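Local atomic coordinates of signal recognition particle receptor FtsY (Sulfolobus acidocaldarius, PDB entry 5L3S), a protein that serves as the receptor for the signal recognition particle and belongs to the SRP54-type family, which joins a helical bundle to a P-loop GTPase-fold domain. Residues D22-I27 with V66-I71; I81-K87 with A263-P269; V122-K126 with K154-Q158. Residue numbers count along the deposited sequence, not the author numbering.

Contact 1: D22-I27 with V66-I71; sequences DLNDVI and VEEIVI
Helix-to-helix packing inside the N-terminal helical bundle of SRP54-type proteins is illustrated by residues 22-27, near the start of helix 20-36, and 66-71, the opening turns of helix 66-85. The short axes approach to 9.6 Å with a signed crossing angle of -60°, the N-to-C directions 60° apart; CA atoms are nearest for Asp-22 and Val-66 (7.1 Å) and for Val-26 and Glu-67 (6.0 Å). Val-66, with chi1 t, points toward the other helix and sets CG1 3.9 Å from Asp-22 O and 4.0 Å from Leu-23 CD2. Glu-67 leaves its helix sideways and, with chi1 between wells at -28°, carries its carboxylate across to Val-26, OE1 lying 3.2 Å from Val-26 CB. One turn on from Val-66, Val-70, again t, is the apolar centre: CG2 meets Leu-23 CD2 at 3.5 Å, while CG1 meets Val-26 CG1 at 3.7 Å and Ile-27 CD1 at 4.3 Å. Leu-51 and Leu-55 of helix 41-55 cover Val-70 further. Ile-71 CG1 reaches Val-26 CG2 at 4.2 Å. Helix 20-36 is kinked here, Asp-25 and Val-26 lacking the backbone bond to the preceding turn. At Val-26 a water takes its place, accepting from Val-26 N (2.9 Å) and donating to Asp-22 O (2.8 Å) and Glu-67 OE1 (3.0 Å); a second donates to Asp-22 O (3.0 Å) and Glu-67 OE2 (2.9 Å).

Contact 2: I81-K87 with A263-P269; sequences ILTKNQK and AYELKKP
This is an interdomain contact in which the C-terminal end of helix 66-85, a helix of the bundle, rests on the end of helix 258-266 and the turn leading into strand 270-274 of the GTPase domain. Residues 81-85 are helical and 86-87 leave the helix as loop; in the partner, a wider pi-type turn spans 263-266 and Lys-267 leaves the helix with positive phi (52/40). CA atoms are nearest for Leu-82 and Ala-263 (6.1 Å) and for Asn-85 and Pro-269 (5.7 Å). Ala-263 CB receives Ile-81 CG2 and Leu-82 CD2, each at 3.9 Å, and Ile-81 CD1 (chi1 m, chi2 m) lies 4.3 Å from Tyr-264 CD2. Leu-82 also packs on Phe-290 of helix 287-295, and the Tyr-264 hydroxyl hydrogen-bonds to Asp-50 of helix 41-55. Buried Asn-85 (chi1 -88°, chi2 -72°) sits centrally between this apolar cluster and Pro-269, whose CB is 3.5 Å from Asn-85 O. Its OD1 lies 3.1 Å from Lys-267 CA and 3.2 Å from Lys-267 O, two acceptors that cannot bond each other. On the exposed side, Lys-87 NZ comes within 3.9 Å of Pro-269 CD. Asn-85 ND2 donates to Ile-81 O (3.0 Å) and Lys-267 NZ to Ala-263 O (2.9 Å), each within its own segment, so the two segments meet mainly by van der Waals fit.

Contact 3: V122-K126 with K154-Q158; sequences VNMLK and KLEVQ
Residues 122-126 form a regular helical turn, Lys-126 N donating to Val-122 O at 2.9 Å, whereas 154-158 catch helix 144-155 as it ends: Glu-156 has positive phi (57/48), and Val-157 is extended (-124/157). Glu-156 is the C' residue of a Schellman motif, closed by Val-157 N to Ala-152 O and Glu-156 N to Ser-153 O. Across the gap the nearest CA atoms are those of Asn-123 and Leu-155, 6.9 Å apart. Leu-155 (chi1 m, chi2 t) points toward helix 114-127, its CD1 3.8 Å from Val-122 CG1 and its CD2 4.0 Å from Asn-123 CB. Val-122, with chi1 t, also sets CG1 3.8 Å from Val-157 CG1. This is the P-loop GTPase fold seen in its alpha/beta layering: helices 114-127 and 144-155 lie side by side, helix 114-127 follows the probable Walker A P-loop, and the turn after 155 delivers the chain to strand 158-160, which pairs in parallel with strand 132-137. Thr-132 of strand 132-137 touches both Val-122 and Val-157, so helix 114-127 and the turn after helix 144-155 both rest on this strand. At the exposed side Lys-126, pointing toward the turn, extends along Val-157, with CD 4.2 Å from Val-157 CG1, and donates from NZ to Leu-155 O at 2.8 Å. The ammonium also has two waters: one accepts from NZ at 2.7 Å and donates to Glu-156 OE1 at 3.1 Å, while the other is weakly held by NZ at 3.2 Å and donates to Lys-154 O at 2.9 Å.

Contacts 1 and 2 share helix 66-85, one at its start within the bundle and the other at its end against the GTPase domain, their centres about 25 Å apart. Contact 3 lies wholly in the GTPase domain, about 49 Å between centres from contact 1, and across the chain's centre from both. All are partly buried. Contacts 1 and 3 have an apolar heart and a polar margin, while contact 2, closest to the middle of the chain, places a buried asparagine in its midst. Polar links between the segments are water-mediated in contact 1; contact 3 has a direct lysine-to-carbonyl hydrogen bond supplemented by waters.

Contact 1: D22-I27 with V66-I71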
loop_
_atom_site.group_PDB
_atom_site.type_symbol
_atom_site.label_atom_id
_atom_site.label_comp_id
_atom_site.label_asym_id
_atom_site.label_seq_id
_atom_site.Cartn_x
_atom_site.Cartn_y
_atom_site.Cartn_z
ATOM N N ASP B 22 -25.153 0.414 29.028
ATOM C CA ASP B 22 -24.991 1.828 28.699
ATOM C C ASP B 22 -24.000 2.028 27.544
ATOM O O ASP B 22 -24.058 3.035 26.840
ATOM C CB ASP B 22 -24.486 2.608 29.913
ATOM C CG ASP B 22 -25.463 2.582 31.083
ATOM O OD1 ASP B 22 -26.664 2.835 30.861
ATOM O OD2 ASP B 22 -25.027 2.311 32.223
ATOM N N LEU B 23 -23.094 1.071 27.366
ATOM C CA LEU B 23 -21.936 1.252 26.475
ATOM C C LEU B 23 -22.092 0.635 25.089
ATOM O O LEU B 23 -21.359 0.984 24.158
ATOM C CB LEU B 23 -20.684 0.661 27.125
ATOM C CG LEU B 23 -20.233 1.233 28.464
ATOM C CD1 LEU B 23 -18.940 0.588 28.914
ATOM C CD2 LEU B 23 -20.067 2.732 28.373
ATOM N N ASN B 24 -23.036 -0.288 24.953
ATOM C CA ASN B 24 -23.152 -1.091 23.738
ATOM C C ASN B 24 -23.248 -0.329 22.415
ATOM O O ASN B 24 -22.474 -0.587 21.493
ATOM C CB ASN B 24 -24.303 -2.090 23.870
ATOM C CG ASN B 24 -23.993 -3.194 24.863
ATOM O OD1 ASN B 24 -22.825 -3.496 25.125
ATOM N ND2 ASN B 24 -25.033 -3.808 25.413
ATOM N N ASP B 25 -24.195 0.597 22.317
ATOM C CA ASP B 25 -24.381 1.357 21.084
ATOM C C ASP B 25 -23.154 2.169 20.693
ATOM O O ASP B 25 -22.750 2.176 19.530
ATOM C CB ASP B 25 -25.584 2.290 21.195
ATOM C CG ASP B 25 -26.892 1.549 21.156
ATOM O OD1 ASP B 25 -26.889 0.380 20.717
ATOM O OD2 ASP B 25 -27.919 2.134 21.558
ATOM N N VAL B 26 -22.569 2.872 21.654
ATOM C CA VAL B 26 -21.435 3.727 21.331
ATOM C C VAL B 26 -20.173 2.913 21.026
ATOM O O VAL B 26 -19.353 3.312 20.190
ATOM C CB VAL B 26 -21.180 4.793 22.431
ATOM C CG1 VAL B 26 -20.777 4.138 23.742
ATOM C CG2 VAL B 26 -20.123 5.786 21.967
ATOM N N ILE B 27 -20.021 1.765 21.682
ATOM C CA ILE B 27 -18.861 0.910 21.425
ATOM C C ILE B 27 -18.891 0.400 19.979
ATOM O O ILE B 27 -17.853 0.310 19.314
ATOM C CB ILE B 27 -18.777 -0.272 22.430
ATOM C CG1 ILE B 27 -18.422 0.229 23.829
ATOM C CG2 ILE B 27 -17.711 -1.267 22.017
ATOM C CD1 ILE B 27 -17.048 0.815 23.937
ATOM N N VAL B 66 -23.391 9.666 28.609
ATOM C CA VAL B 66 -22.506 8.503 28.630
ATOM C C VAL B 66 -21.648 8.423 27.368
ATOM O O VAL B 66 -20.434 8.214 27.444
ATOM C CB VAL B 66 -23.315 7.197 28.778
ATOM C CG1 VAL B 66 -22.400 5.985 28.708
ATOM C CG2 VAL B 66 -24.084 7.205 30.079
ATOM N N GLU B 67 -22.285 8.621 26.217
ATOM C CA GLU B 67 -21.622 8.485 24.918
ATOM C C GLU B 67 -20.379 9.366 24.821
ATOM O O GLU B 67 -19.341 8.931 24.325
ATOM C CB GLU B 67 -22.586 8.834 23.778
ATOM C CG GLU B 67 -24.060 8.588 24.085
ATOM C CD GLU B 67 -24.442 7.120 24.032
ATOM O OE1 GLU B 67 -23.802 6.363 23.273
ATOM O OE2 GLU B 67 -25.385 6.724 24.749
ATOM N N GLU B 68 -20.482 10.600 25.306
ATOM C CA GLU B 68 -19.361 11.527 25.216
ATOM C C GLU B 68 -18.209 11.152 26.144
ATOM O O GLU B 68 -17.052 11.241 25.744
ATOM C CB GLU B 68 -19.790 12.975 25.456
ATOM C CG GLU B 68 -18.699 13.968 25.068
ATOM C CD GLU B 68 -19.114 15.417 25.236
ATOM O OE1 GLU B 68 -20.071 15.681 25.997
ATOM O OE2 GLU B 68 -18.478 16.290 24.603
ATOM N N ILE B 69 -18.521 10.734 27.372
ATOM C CA ILE B 69 -17.480 10.242 28.278
ATOM C C ILE B 69 -16.729 9.059 27.654
ATOM O O ILE B 69 -15.512 8.944 27.792
ATOM C CB ILE B 69 -18.038 9.858 29.674
ATOM C CG1 ILE B 69 -18.362 11.112 30.486
ATOM C CG2 ILE B 69 -17.030 9.028 30.460
ATOM C CD1 ILE B 69 -19.810 11.520 30.445
ATOM N N VAL B 70 -17.461 8.192 26.960
ATOM C CA VAL B 70 -16.863 7.041 26.290
ATOM C C VAL B 70 -15.902 7.486 25.201
ATOM O O VAL B 70 -14.767 7.010 25.128
ATOM C CB VAL B 70 -17.939 6.133 25.655
ATOM C CG1 VAL B 70 -17.294 5.028 24.809
ATOM C CG2 VAL B 70 -18.816 5.539 26.735
ATOM N N ILE B 71 -16.358 8.405 24.357
ATOM C CA ILE B 71 -15.543 8.899 23.252
ATOM C C ILE B 71 -14.305 9.623 23.773
ATOM O O ILE B 71 -13.195 9.413 23.278
ATOM C CB ILE B 71 -16.361 9.824 22.327
ATOM C CG1 ILE B 71 -17.430 9.009 21.587
ATOM C CG2 ILE B 71 -15.463 10.524 21.333
ATOM C CD1 ILE B 71 -18.450 9.856 20.837
HETATM O O HOH W 1 -24.071 3.464 24.094
HETATM O O HOH W 2 -26.136 5.139 27.053
#

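Contact 2: I81-K87 with A263-P269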
loop_
_atom_site.group_PDB
_atom_site.type_symbol
_atom_site.label_atom_id
_atom_site.label_comp_id
_atom_site.label_asym_id
_atom_site.label_seq_id
_atom_site.Cartn_x
_atom_site.Cartn_y
_atom_site.Cartn_z
ATOM N N ILE B 81 -1.401 6.040 24.691
ATOM C CA ILE B 81 -0.712 4.909 24.066
ATOM C C ILE B 81 0.374 5.386 23.100
ATOM O O ILE B 81 1.460 4.811 23.036
ATOM C CB ILE B 81 -1.687 3.995 23.300
ATOM C CG1 ILE B 81 -2.595 3.245 24.272
ATOM C CG2 ILE B 81 -0.933 2.989 22.470
ATOM C CD1 ILE B 81 -1.855 2.264 25.159
ATOM N N LEU B 82 0.068 6.444 22.358
ATOM C CA LEU B 82 0.999 7.011 21.394
ATOM C C LEU B 82 2.073 7.882 22.052
ATOM O O LEU B 82 3.241 7.838 21.669
ATOM C CB LEU B 82 0.230 7.819 20.357
ATOM C CG LEU B 82 -0.733 6.986 19.507
ATOM C CD1 LEU B 82 -1.676 7.893 18.754
ATOM C CD2 LEU B 82 0.043 6.098 18.525
ATOM N N THR B 83 1.672 8.680 23.037
ATOM C CA THR B 83 2.598 9.576 23.736
ATOM C C THR B 83 3.682 8.802 24.493
ATOM O O THR B 83 4.844 9.209 24.521
ATOM C CB THR B 83 1.841 10.529 24.682
ATOM O OG1 THR B 83 0.939 11.333 23.913
ATOM C CG2 THR B 83 2.805 11.450 25.440
ATOM N N LYS B 84 3.303 7.669 25.073
ATOM C CA LYS B 84 4.239 6.833 25.824
ATOM C C LYS B 84 5.294 6.180 24.923
ATOM O O LYS B 84 6.412 5.897 25.362
ATOM C CB LYS B 84 3.475 5.761 26.605
ATOM C CG LYS B 84 4.347 4.874 27.470
ATOM C CD LYS B 84 3.546 3.756 28.125
ATOM C CE LYS B 84 4.448 2.872 28.976
ATOM N NZ LYS B 84 3.708 1.738 29.592
ATOM N N ASN B 85 4.944 5.951 23.662
ATOM C CA ASN B 85 5.863 5.309 22.714
ATOM C C ASN B 85 6.838 6.240 21.995
ATOM O O ASN B 85 7.785 5.779 21.351
ATOM C CB ASN B 85 5.092 4.476 21.693
ATOM C CG ASN B 85 4.851 3.075 22.177
ATOM O OD1 ASN B 85 5.777 2.269 22.232
ATOM N ND2 ASN B 85 3.613 2.778 22.564
ATOM N N GLN B 86 6.596 7.541 22.098
ATOM C CA GLN B 86 7.480 8.543 21.511
ATOM C C GLN B 86 8.901 8.441 22.058
ATOM O O GLN B 86 9.109 8.193 23.247
ATOM C CB GLN B 86 6.947 9.949 21.791
ATOM C CG GLN B 86 5.828 10.394 20.878
ATOM C CD GLN B 86 5.419 11.827 21.138
ATOM O OE1 GLN B 86 5.186 12.221 22.282
ATOM N NE2 GLN B 86 5.342 12.624 20.076
ATOM N N LYS B 87 9.871 8.652 21.176
ATOM C CA LYS B 87 11.281 8.663 21.545
ATOM C C LYS B 87 11.841 10.050 21.277
ATOM O O LYS B 87 11.121 10.941 20.819
ATOM C CB LYS B 87 12.057 7.644 20.708
ATOM C CG LYS B 87 11.541 6.219 20.803
ATOM C CD LYS B 87 11.682 5.665 22.211
ATOM C CE LYS B 87 11.737 4.143 22.192
ATOM N NZ LYS B 87 10.686 3.551 21.315
ATOM N N ALA B 263 2.015 1.058 17.988
ATOM C CA ALA B 263 2.263 1.418 19.374
ATOM C C ALA B 263 1.651 0.384 20.308
ATOM O O ALA B 263 2.303 -0.078 21.245
ATOM C CB ALA B 263 1.705 2.798 19.668
ATOM N N TYR B 264 0.402 0.009 20.041
ATOM C CA TYR B 264 -0.329 -0.876 20.940
ATOM C C TYR B 264 0.253 -2.294 20.955
ATOM O O TYR B 264 0.460 -2.866 22.020
ATOM C CB TYR B 264 -1.829 -0.894 20.587
ATOM C CG TYR B 264 -2.700 -1.611 21.581
ATOM C CD1 TYR B 264 -2.958 -2.970 21.462
ATOM C CD2 TYR B 264 -3.272 -0.926 22.651
ATOM C CE1 TYR B 264 -3.759 -3.625 22.381
ATOM C CE2 TYR B 264 -4.072 -1.568 23.563
ATOM C CZ TYR B 264 -4.311 -2.916 23.429
ATOM O OH TYR B 264 -5.109 -3.548 24.354
ATOM N N GLU B 265 0.522 -2.850 19.780
ATOM C CA GLU B 265 1.041 -4.215 19.659
ATOM C C GLU B 265 2.557 -4.363 19.787
ATOM O O GLU B 265 3.034 -5.307 20.410
ATOM C CB GLU B 265 0.640 -4.818 18.309
ATOM C CG GLU B 265 -0.803 -5.192 18.224
ATOM C CD GLU B 265 -1.138 -6.307 19.176
ATOM O OE1 GLU B 265 -0.356 -7.280 19.236
ATOM O OE2 GLU B 265 -2.170 -6.204 19.867
ATOM N N LEU B 266 3.305 -3.460 19.161
ATOM C CA LEU B 266 4.744 -3.658 18.983
ATOM C C LEU B 266 5.607 -2.661 19.747
ATOM O O LEU B 266 6.832 -2.766 19.730
ATOM C CB LEU B 266 5.104 -3.590 17.499
ATOM C CG LEU B 266 4.355 -4.583 16.606
ATOM C CD1 LEU B 266 4.746 -4.411 15.148
ATOM C CD2 LEU B 266 4.617 -5.992 17.087
ATOM N N LYS B 267 4.961 -1.704 20.411
ATOM C CA LYS B 267 5.659 -0.603 21.063
ATOM C C LYS B 267 6.623 0.100 20.119
ATOM O O LYS B 267 7.724 0.467 20.521
ATOM C CB LYS B 267 6.396 -1.069 22.335
ATOM C CG LYS B 267 5.462 -1.504 23.456
ATOM C CD LYS B 267 4.360 -0.476 23.626
ATOM C CE LYS B 267 3.112 -1.064 24.261
ATOM N NZ LYS B 267 1.955 -0.141 24.096
ATOM N N LYS B 268 6.211 0.277 18.864
ATOM C CA LYS B 268 7.059 0.933 17.874
ATOM C C LYS B 268 6.471 2.290 17.515
ATOM O O LYS B 268 5.263 2.423 17.349
ATOM C CB LYS B 268 7.204 0.068 16.610
ATOM C CG LYS B 268 7.977 -1.218 16.847
ATOM C CD LYS B 268 9.448 -0.922 17.164
ATOM C CE LYS B 268 10.245 -2.213 17.306
ATOM N NZ LYS B 268 11.593 -1.997 17.886
ATOM N N PRO B 269 7.322 3.319 17.438
ATOM C CA PRO B 269 6.800 4.651 17.122
ATOM C C PRO B 269 6.835 4.985 15.628
ATOM O O PRO B 269 7.704 4.522 14.894
ATOM C CB PRO B 269 7.763 5.571 17.868
ATOM C CG PRO B 269 9.086 4.830 17.808
ATOM C CD PRO B 269 8.708 3.362 17.943
#

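Contact 3: V122-K126 with K154-Q158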
loop_
_atom_site.group_PDB
_atom_site.type_symbol
_atom_site.label_atom_id
_atom_site.label_comp_id
_atom_site.label_asym_id
_atom_site.label_seq_id
_atom_site.Cartn_x
_atom_site.Cartn_y
_atom_site.Cartn_z
ATOM N N VAL B 122 16.739 13.669 3.383
ATOM C CA VAL B 122 17.846 14.544 2.985
ATOM C C VAL B 122 17.451 16.019 3.036
ATOM O O VAL B 122 18.184 16.852 3.573
ATOM C CB VAL B 122 18.334 14.235 1.548
ATOM C CG1 VAL B 122 19.352 15.300 1.092
ATOM C CG2 VAL B 122 18.941 12.853 1.492
ATOM N N ASN B 123 16.296 16.344 2.455
ATOM C CA ASN B 123 15.821 17.727 2.481
ATOM C C ASN B 123 15.661 18.265 3.904
ATOM O O ASN B 123 16.038 19.400 4.192
ATOM C CB ASN B 123 14.509 17.884 1.725
ATOM C CG ASN B 123 14.077 19.321 1.626
ATOM O OD1 ASN B 123 14.696 20.112 0.927
ATOM N ND2 ASN B 123 13.009 19.672 2.333
ATOM N N MET B 124 15.131 17.441 4.796
ATOM C CA MET B 124 14.918 17.878 6.169
ATOM C C MET B 124 16.278 18.081 6.840
ATOM O O MET B 124 16.487 19.071 7.531
ATOM C CB MET B 124 14.065 16.868 6.943
ATOM C CG MET B 124 13.885 17.220 8.426
ATOM S SD MET B 124 12.972 15.916 9.262
ATOM C CE MET B 124 13.942 14.472 8.842
ATOM N N LEU B 125 17.211 17.161 6.597
ATOM C CA LEU B 125 18.555 17.255 7.190
ATOM C C LEU B 125 19.316 18.496 6.709
ATOM O O LEU B 125 19.991 19.178 7.504
ATOM C CB LEU B 125 19.361 15.970 6.924
ATOM C CG LEU B 125 18.834 14.691 7.596
ATOM C CD1 LEU B 125 19.529 13.422 7.075
ATOM C CD2 LEU B 125 18.963 14.769 9.110
ATOM N N LYS B 126 19.203 18.794 5.416
ATOM C CA LYS B 126 19.807 20.001 4.861
ATOM C C LYS B 126 19.294 21.262 5.541
ATOM O O LYS B 126 20.077 22.169 5.838
ATOM C CB LYS B 126 19.575 20.118 3.354
ATOM C CG LYS B 126 20.388 19.178 2.506
ATOM C CD LYS B 126 20.717 19.823 1.166
ATOM C CE LYS B 126 19.463 20.113 0.352
ATOM N NZ LYS B 126 19.765 20.999 -0.811
ATOM N N LYS B 154 19.317 16.957 -7.592
ATOM C CA LYS B 154 18.441 18.076 -7.263
ATOM C C LYS B 154 18.663 18.574 -5.818
ATOM O O LYS B 154 18.549 19.772 -5.540
ATOM C CB LYS B 154 16.974 17.678 -7.486
ATOM C CG LYS B 154 15.987 18.832 -7.384
ATOM C CD LYS B 154 14.640 18.457 -8.001
ATOM C CE LYS B 154 13.527 19.408 -7.563
ATOM N NZ LYS B 154 13.805 20.824 -7.941
ATOM N N LEU B 155 18.975 17.656 -4.905
ATOM C CA LEU B 155 19.230 18.027 -3.503
ATOM C C LEU B 155 20.679 18.485 -3.308
ATOM O O LEU B 155 21.053 18.973 -2.239
ATOM C CB LEU B 155 18.936 16.840 -2.591
ATOM C CG LEU B 155 17.472 16.383 -2.581
ATOM C CD1 LEU B 155 17.412 14.940 -2.190
ATOM C CD2 LEU B 155 16.662 17.240 -1.621
ATOM N N GLU B 156 21.481 18.319 -4.353
ATOM C CA GLU B 156 22.908 18.663 -4.340
ATOM C C GLU B 156 23.668 17.933 -3.241
ATOM O O GLU B 156 24.423 18.537 -2.477
ATOM C CB GLU B 156 23.123 20.180 -4.238
ATOM C CG GLU B 156 22.600 20.951 -5.432
ATOM C CD GLU B 156 22.881 22.433 -5.338
ATOM O OE1 GLU B 156 22.368 23.079 -4.401
ATOM O OE2 GLU B 156 23.618 22.956 -6.196
ATOM N N VAL B 157 23.446 16.633 -3.144
ATOM C CA VAL B 157 24.203 15.816 -2.211
ATOM C C VAL B 157 24.867 14.688 -2.966
ATOM O O VAL B 157 24.418 14.311 -4.050
ATOM C CB VAL B 157 23.311 15.232 -1.091
ATOM C CG1 VAL B 157 22.707 16.358 -0.264
ATOM C CG2 VAL B 157 22.228 14.345 -1.669
ATOM N N GLN B 158 25.936 14.150 -2.394
ATOM C CA GLN B 158 26.675 13.064 -3.031
ATOM C C GLN B 158 25.941 11.726 -2.955
ATOM O O GLN B 158 25.478 11.318 -1.893
ATOM C CB GLN B 158 28.046 12.911 -2.384
ATOM C CG GLN B 158 28.733 11.601 -2.743
ATOM C CD GLN B 158 29.667 11.735 -3.931
ATOM O OE1 GLN B 158 30.567 12.568 -3.924
ATOM N NE2 GLN B 158 29.455 10.910 -4.960
HETATM O O HOH W 3 18.895 22.014 -3.710
HETATM O O HOH W 4 21.151 23.137 -1.549
#